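Major mite allergen Der p 23 (Dermatophagoides pteronyssinus, PDB 4ZCE) is a major house dust mite allergen bound by IgE, a secreted peritrophin-like protein that does not bind chitin in vitro despite its chitin-binding type-2 domain. Local coordinates at residues Cys7-Phe11 with Gly12-Asp16. Residues are numbered along the deposited sequence; the frame is centred on the assembly and turned at random.
Sequences CPSRF and GYFAD
P8 lays its ring over one face of the F14 phenyl, a local contact made where the chain bends back on itself just before strand 12-15. The meeting is a CH-pi interaction: P8 CD stands 3.7 Å from the centroid of the F14 ring, only 8° off the ring normal. P8 CG lies 3.9 Å from F14 CE1. Proline suits the place because CD, bonded to the backbone nitrogen, carries polarised hydrogens, and its closed, puckered ring holds CD and CG over the phenyl with little conformational freedom. With CG anti to the carbonyl carbon and beside the backbone N (chi1 -56°), the F14 ring lies across P8. S9 meets the rim of that ring with its short side chain, OG close to the ring plane and 3.8 Å from F14 CZ, a van der Waals approach. F11 points away, although its CB necessarily passes close to the next residue's nitrogen, and its side chain touches S27 and N28. G12 leads into the strand with phi and psi of 167° and 168°, an extended conformation in which a beta carbon would collide with F11 O. Just before P8, the C7-C26 disulfide ties the loop to strand 22-27, and F14 also touches C26 and F5. Strand 12-15, which opens the region important for IgE binding, is an outer strand of the three-stranded antiparallel sheet of this peritrophin-type domain, joined to the central strand 22-27 by backbone hydrogen bonds of G12 with C26 and F14 with Y24.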
loop_
_atom_site.group_PDB
_atom_site.type_symbol
_atom_site.label_atom_id
_atom_site.label_comp_id
_atom_site.label_asym_id
_atom_site.label_seq_id
_atom_site.Cartn_x
_atom_site.Cartn_y
_atom_site.Cartn_z
ATOM N N CYS A 7 -1.826 -17.333 -7.665
ATOM C CA CYS A 7 -2.352 -17.098 -6.322
ATOM C C CYS A 7 -2.224 -18.339 -5.449
ATOM O O CYS A 7 -2.684 -19.414 -5.850
ATOM C CB CYS A 7 -3.823 -16.696 -6.390
ATOM S SG CYS A 7 -4.039 -14.990 -6.923
ATOM N N PRO A 8 -1.599 -18.203 -4.263
ATOM C CA PRO A 8 -1.549 -19.332 -3.319
ATOM C C PRO A 8 -2.835 -19.525 -2.512
ATOM O O PRO A 8 -3.082 -20.609 -1.982
ATOM C CB PRO A 8 -0.402 -18.958 -2.386
ATOM C CG PRO A 8 0.379 -17.936 -3.111
ATOM C CD PRO A 8 -0.658 -17.147 -3.860
ATOM N N SER A 9 -3.657 -18.486 -2.440
ATOM C CA SER A 9 -4.922 -18.561 -1.736
ATOM C C SER A 9 -5.967 -17.825 -2.546
ATOM O O SER A 9 -5.641 -17.004 -3.396
ATOM C CB SER A 9 -4.790 -17.935 -0.346
ATOM O OG SER A 9 -3.641 -18.432 0.322
ATOM N N ARG A 10 -7.220 -18.083 -2.232
ATOM C CA ARG A 10 -8.326 -17.504 -2.934
ATOM C C ARG A 10 -8.300 -15.976 -2.800
ATOM O O ARG A 10 -8.549 -15.288 -3.721
ATOM C CB ARG A 10 -9.658 -18.085 -2.394
ATOM C CG ARG A 10 -10.867 -17.547 -3.055
ATOM C CD ARG A 10 -12.122 -18.193 -2.478
ATOM N NE ARG A 10 -13.256 -17.689 -3.163
ATOM C CZ ARG A 10 -14.434 -17.535 -2.588
ATOM N NH1 ARG A 10 -14.610 -17.874 -1.313
ATOM N NH2 ARG A 10 -15.413 -17.031 -3.285
ATOM N N PHE A 11 -8.053 -15.544 -1.581
ATOM C CA PHE A 11 -7.917 -14.138 -1.202
ATOM C C PHE A 11 -6.613 -13.978 -0.456
ATOM O O PHE A 11 -6.246 -14.818 0.360
ATOM C CB PHE A 11 -9.077 -13.703 -0.301
ATOM C CG PHE A 11 -10.405 -13.762 -0.982
ATOM C CD1 PHE A 11 -10.749 -12.822 -1.926
ATOM C CD2 PHE A 11 -11.299 -14.778 -0.696
ATOM C CE1 PHE A 11 -11.968 -12.881 -2.569
ATOM C CE2 PHE A 11 -12.519 -14.834 -1.334
ATOM C CZ PHE A 11 -12.850 -13.885 -2.271
ATOM N N GLY A 12 -5.892 -12.898 -0.724
ATOM C CA GLY A 12 -4.667 -12.665 0.006
ATOM C C GLY A 12 -3.797 -11.590 -0.599
ATOM O O GLY A 12 -4.035 -11.133 -1.724
ATOM N N TYR A 13 -2.796 -11.194 0.178
ATOM C CA TYR A 13 -1.801 -10.209 -0.208
ATOM C C TYR A 13 -0.456 -10.898 -0.153
ATOM O O TYR A 13 -0.106 -11.487 0.874
ATOM C CB TYR A 13 -1.793 -9.038 0.779
ATOM C CG TYR A 13 -3.016 -8.163 0.693
ATOM C CD1 TYR A 13 -4.227 -8.575 1.238
ATOM C CD2 TYR A 13 -2.966 -6.931 0.063
ATOM C CE1 TYR A 13 -5.360 -7.775 1.142
ATOM C CE2 TYR A 13 -4.095 -6.124 -0.039
ATOM C CZ TYR A 13 -5.281 -6.551 0.504
ATOM O OH TYR A 13 -6.383 -5.730 0.389
ATOM N N PHE A 14 0.293 -10.831 -1.253
ATOM C CA PHE A 14 1.533 -11.584 -1.393
ATOM C C PHE A 14 2.670 -10.766 -1.953
ATOM O O PHE A 14 2.490 -9.882 -2.784
ATOM C CB PHE A 14 1.298 -12.803 -2.280
ATOM C CG PHE A 14 0.195 -13.680 -1.780
ATOM C CD1 PHE A 14 0.442 -14.621 -0.804
ATOM C CD2 PHE A 14 -1.098 -13.528 -2.244
ATOM C CE1 PHE A 14 -0.581 -15.410 -0.326
ATOM C CE2 PHE A 14 -2.112 -14.315 -1.767
ATOM C CZ PHE A 14 -1.854 -15.248 -0.806
ATOM N N ALA A 15 3.862 -11.080 -1.479
ATOM C CA ALA A 15 5.054 -10.409 -1.935
ATOM C C ALA A 15 5.274 -10.624 -3.422
ATOM O O ALA A 15 4.911 -11.667 -3.979
ATOM C CB ALA A 15 6.242 -10.914 -1.169
ATOM N N ASP A 16 5.887 -9.622 -4.044
ATOM C CA ASP A 16 6.445 -9.756 -5.380
ATOM C C ASP A 16 7.922 -10.110 -5.215
ATOM O O ASP A 16 8.721 -9.257 -4.846
ATOM C CB ASP A 16 6.290 -8.447 -6.158
ATOM C CG ASP A 16 6.848 -8.533 -7.563
ATOM O OD1 ASP A 16 7.531 -9.533 -7.875
ATOM O OD2 ASP A 16 6.619 -7.599 -8.358
#